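Local coordinates for protein aquaporin aqpM (Methanothermobacter marburgensis str. Marburg, PDB 2F2B) that forms a tetrameric archaeal aquaporin channel that lets water cross the cell membrane in either direction under osmotic drive and also passes some glycerol, at residues G140-Y143 and W144-M147; T154-L157 and M158-M162. All blocks are in the same frame, centred on the assembly; numbering follows the deposited sequence.

Interaction 1: G140-Y143 and W144-M147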
loop_
_atom_site.group_PDB
_atom_site.type_symbol
_atom_site.label_atom_id
_atom_site.label_comp_id
_atom_site.label_asym_id
_atom_site.label_seq_id
_atom_site.Cartn_x
_atom_site.Cartn_y
_atom_site.Cartn_z
ATOM N N GLY A 140 -6.117 28.503 -6.584
ATOM C CA GLY A 140 -6.375 29.162 -5.315
ATOM C C GLY A 140 -5.199 29.163 -4.354
ATOM O O GLY A 140 -5.242 29.829 -3.320
ATOM N N ILE A 141 -4.145 28.424 -4.686
ATOM C CA ILE A 141 -2.969 28.357 -3.823
ATOM C C ILE A 141 -1.940 29.406 -4.244
ATOM O O ILE A 141 -1.505 29.436 -5.394
ATOM C CB ILE A 141 -2.323 26.948 -3.883
ATOM C CG1 ILE A 141 -3.350 25.885 -3.464
ATOM C CG2 ILE A 141 -1.083 26.902 -3.003
ATOM C CD1 ILE A 141 -3.912 26.054 -2.053
ATOM N N SER A 142 -1.548 30.263 -3.305
ATOM C CA SER A 142 -0.581 31.319 -3.599
ATOM C C SER A 142 0.862 30.833 -3.566
ATOM O O SER A 142 1.156 29.727 -3.110
ATOM C CB SER A 142 -0.730 32.473 -2.607
ATOM O OG SER A 142 -0.203 32.116 -1.342
ATOM N N TYR A 143 1.759 31.683 -4.055
ATOM C CA TYR A 143 3.181 31.385 -4.096
ATOM C C TYR A 143 3.720 31.008 -2.718
ATOM O O TYR A 143 4.449 30.026 -2.580
ATOM C CB TYR A 143 3.941 32.600 -4.652
ATOM C CG TYR A 143 5.451 32.500 -4.596
ATOM C CD1 TYR A 143 6.145 32.715 -3.403
ATOM C CD2 TYR A 143 6.189 32.189 -5.736
ATOM C CE1 TYR A 143 7.535 32.622 -3.349
ATOM C CE2 TYR A 143 7.575 32.091 -5.693
ATOM C CZ TYR A 143 8.241 32.308 -4.499
ATOM O OH TYR A 143 9.611 32.202 -4.455
ATOM N N TRP A 144 3.358 31.783 -1.700
ATOM C CA TRP A 144 3.841 31.512 -0.352
ATOM C C TRP A 144 3.206 30.287 0.292
ATOM O O TRP A 144 3.840 29.621 1.107
ATOM C CB TRP A 144 3.663 32.748 0.536
ATOM C CG TRP A 144 4.593 33.856 0.137
ATOM C CD1 TRP A 144 4.258 35.035 -0.461
ATOM C CD2 TRP A 144 6.023 33.852 0.243
ATOM N NE1 TRP A 144 5.391 35.766 -0.741
ATOM C CE2 TRP A 144 6.488 35.061 -0.318
ATOM C CE3 TRP A 144 6.958 32.939 0.754
ATOM C CZ2 TRP A 144 7.848 35.386 -0.383
ATOM C CZ3 TRP A 144 8.312 33.261 0.691
ATOM C CH2 TRP A 144 8.743 34.477 0.125
ATOM N N GLN A 145 1.961 29.986 -0.067
ATOM C CA GLN A 145 1.304 28.803 0.483
ATOM C C GLN A 145 1.998 27.553 -0.054
ATOM O O GLN A 145 2.221 26.593 0.681
ATOM C CB GLN A 145 -0.171 28.772 0.093
ATOM C CG GLN A 145 -1.037 29.718 0.889
ATOM C CD GLN A 145 -2.455 29.747 0.375
ATOM O OE1 GLN A 145 -2.721 30.263 -0.709
ATOM N NE2 GLN A 145 -3.376 29.175 1.143
ATOM N N ALA A 146 2.334 27.572 -1.340
ATOM C CA ALA A 146 3.015 26.443 -1.971
ATOM C C ALA A 146 4.409 26.302 -1.371
ATOM O O ALA A 146 4.903 25.194 -1.154
ATOM C CB ALA A 146 3.108 26.664 -3.483
ATOM N N MET A 147 5.040 27.439 -1.102
ATOM C CA MET A 147 6.367 27.455 -0.507
ATOM C C MET A 147 6.320 26.789 0.868
ATOM O O MET A 147 7.155 25.945 1.187
ATOM C CB MET A 147 6.853 28.900 -0.359
ATOM C CG MET A 147 8.202 29.040 0.321
ATOM S SD MET A 147 9.551 28.529 -0.746
ATOM C CE MET A 147 9.794 30.036 -1.699
HETATM O O HOH W 1 -5.838 29.247 -0.703
HETATM O O HOH W 2 -4.341 32.184 -1.796
#
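Tyr-143 turns an edge of its ring onto a face of the Trp-144 indole, a T-shaped pair with planes at 77° and the centroid of the phenol ring 5.1 Å from that of the six-membered indole ring. The atom that leads is CD1 of Tyr-143, 3.8 Å from CD2 of Trp-144. Two neighbours on a helix can meet this way because their first torsions differ: Tyr-143 has CG anti to its N (chi1 173°), Trp-144 has CG anti to its carbonyl carbon. Met-147, one turn on, runs alongside Tyr-143 in the same direction, and its CE approaches the phenol ring obliquely, 3.8 Å from CE1 of Tyr-143. The Tyr-143 hydroxyl itself hydrogen-bonds to OG of Ser-223.

Gln-145, extended beyond CG, reaches back past the start of the helix. Its OE1 takes the N-H of Ser-142 at 2.8 Å in an almost straight bond (172°), while OG of Ser-142 accepts from N of Gln-145 at 3.3 Å. Water 1 joins O of Gly-140 to NE2 of Gln-145, which also donates to the backbone O of Gln-120 of a neighbouring subunit; water 2 links the same carbonyl to OE1. Alongside, CG2 of Ile-141 lies 3.7 Å from CB of Gln-145. N of Ala-146 then donates to O of Ser-142 at 3.0 Å, a backbone bond of the helix proper. The two reciprocal bonds between Ser-142 and Gln-145, N to OE1 and N to OG, make a capping box, with Ser-142 as N-cap, at the start of the membrane-spanning helix 143-166 on the predicted extracellular side.

Interaction 2: T154-L157 and M158-M162; sequences TFLL and MITIM
Thr-160 reaches back to Leu-156 through both its backbone and its side chain. Along the main chain, N of Met-158 donates to O of Thr-154 at 2.9 Å, N of Ile-159 to O of Phe-155, and N of Ile-161 to O of Leu-157, the regular alpha-helical i+4 to i bonds.

The side-chain polar bond adds a second donor to one such carbonyl. O of Leu-156 accepts from N of Thr-160 at 3.1 Å and from OG1 of Thr-160 at 2.8 Å, the two donors coming from opposite faces of the carbonyl plane. With OG1 beside its own backbone N (chi1 -61°), the hydroxyl is turned back along the helix, so this buried polar group is satisfied without leaving its own helix. OG1 of Thr-154 likewise bonds to O of Glu-150.

Apolar contacts join side chains a turn apart. CD1 of Ile-159 comes obliquely to the Phe-155 ring, 4.1 Å from CE2, and CD1 of Leu-157 meets CD1 of Ile-161 at 3.8 Å. Phe-155, Leu-156, Ile-159 and Thr-160 pack on a second subunit; Leu-156 and Thr-160 also touch helix 175-194, as do Leu-157 and Ile-161, which further reach Asn-82 of the first NPA motif and Val-85, respectively. The threonine hydroxyl bonded to the i-4 carbonyl is a familiar intrahelical motif, here in a buried transmembrane helix of the aquaporin fold with four side chains meeting a neighbouring subunit.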
loop_
_atom_site.group_PDB
_atom_site.type_symbol
_atom_site.label_atom_id
_atom_site.label_comp_id
_atom_site.label_asym_id
_atom_site.label_seq_id
_atom_site.Cartn_x
_atom_site.Cartn_y
_atom_site.Cartn_z
ATOM N N THR A 154 9.258 18.674 2.776
ATOM C CA THR A 154 10.653 18.267 2.689
ATOM C C THR A 154 11.261 18.096 4.080
ATOM O O THR A 154 12.203 17.328 4.259
ATOM C CB THR A 154 11.479 19.272 1.857
ATOM O OG1 THR A 154 10.788 19.552 0.629
ATOM C CG2 THR A 154 12.839 18.673 1.511
ATOM N N PHE A 155 10.716 18.809 5.065
ATOM C CA PHE A 155 11.192 18.677 6.438
ATOM C C PHE A 155 10.942 17.234 6.884
ATOM O O PHE A 155 11.833 16.577 7.427
ATOM C CB PHE A 155 10.438 19.641 7.364
ATOM C CG PHE A 155 10.829 19.527 8.815
ATOM C CD1 PHE A 155 11.844 20.321 9.345
ATOM C CD2 PHE A 155 10.186 18.618 9.651
ATOM C CE1 PHE A 155 12.212 20.212 10.691
ATOM C CE2 PHE A 155 10.547 18.499 10.997
ATOM C CZ PHE A 155 11.562 19.299 11.516
ATOM N N LEU A 156 9.728 16.735 6.656
ATOM C CA LEU A 156 9.412 15.360 7.048
ATOM C C LEU A 156 10.309 14.369 6.315
ATOM O O LEU A 156 10.842 13.436 6.919
ATOM C CB LEU A 156 7.942 15.025 6.761
ATOM C CG LEU A 156 7.567 13.567 7.071
ATOM C CD1 LEU A 156 7.858 13.262 8.538
ATOM C CD2 LEU A 156 6.097 13.321 6.758
ATOM N N LEU A 157 10.471 14.568 5.010
ATOM C CA LEU A 157 11.321 13.683 4.220
ATOM C C LEU A 157 12.740 13.626 4.782
ATOM O O LEU A 157 13.275 12.547 5.034
ATOM C CB LEU A 157 11.378 14.150 2.762
ATOM C CG LEU A 157 12.423 13.460 1.870
ATOM C CD1 LEU A 157 12.189 11.948 1.855
ATOM C CD2 LEU A 157 12.347 14.029 0.458
ATOM N N MET A 158 13.344 14.792 4.987
ATOM C CA MET A 158 14.718 14.846 5.481
ATOM C C MET A 158 14.914 14.330 6.908
ATOM O O MET A 158 15.902 13.650 7.187
ATOM C CB MET A 158 15.256 16.276 5.374
ATOM C CG MET A 158 16.772 16.393 5.553
ATOM S SD MET A 158 17.723 15.638 4.197
ATOM C CE MET A 158 18.980 14.783 5.102
ATOM N N ILE A 159 13.992 14.641 7.814
ATOM C CA ILE A 159 14.156 14.168 9.186
ATOM C C ILE A 159 14.031 12.643 9.226
ATOM O O ILE A 159 14.665 11.975 10.045
ATOM C CB ILE A 159 13.146 14.846 10.159
ATOM C CG1 ILE A 159 13.695 14.768 11.592
ATOM C CG2 ILE A 159 11.772 14.178 10.076
ATOM C CD1 ILE A 159 12.934 15.607 12.602
ATOM N N THR A 160 13.240 12.085 8.312
ATOM C CA THR A 160 13.080 10.639 8.239
ATOM C C THR A 160 14.393 10.052 7.708
ATOM O O THR A 160 14.893 9.055 8.227
ATOM C CB THR A 160 11.909 10.259 7.300
ATOM O OG1 THR A 160 10.695 10.812 7.822
ATOM C CG2 THR A 160 11.763 8.738 7.199
ATOM N N ILE A 161 14.960 10.689 6.687
ATOM C CA ILE A 161 16.223 10.224 6.118
ATOM C C ILE A 161 17.312 10.229 7.197
ATOM O O ILE A 161 18.113 9.302 7.282
ATOM C CB ILE A 161 16.650 11.115 4.918
ATOM C CG1 ILE A 161 15.762 10.794 3.707
ATOM C CG2 ILE A 161 18.132 10.891 4.583
ATOM C CD1 ILE A 161 15.966 11.725 2.515
ATOM N N MET A 162 17.321 11.263 8.032
ATOM C CA MET A 162 18.315 11.357 9.101
ATOM C C MET A 162 18.175 10.189 10.078
ATOM O O MET A 162 19.163 9.557 10.456
ATOM C CB MET A 162 18.153 12.672 9.874
ATOM C CG MET A 162 18.538 13.926 9.100
ATOM S SD MET A 162 20.296 13.959 8.648
ATOM C CE MET A 162 21.066 14.190 10.260
#

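Both interactions belong to helix 143-166, one of the membrane-spanning helices, and follow one another along the chain: interaction 1 covers its beginning and the loop before it, interaction 2 a stretch farther along. Their centres are about 21 Å apart and their nearest atoms about 7 Å, so they do not touch. Each packs against helices 175-194 and 224-243 of its own chain, and each also meets the second subunit. The same helix therefore contributes to the subunit interface near its predicted extracellular end and again deeper in the membrane, where residues 154-162 also reach the half-helix 83-91 that follows the first NPA asparagine.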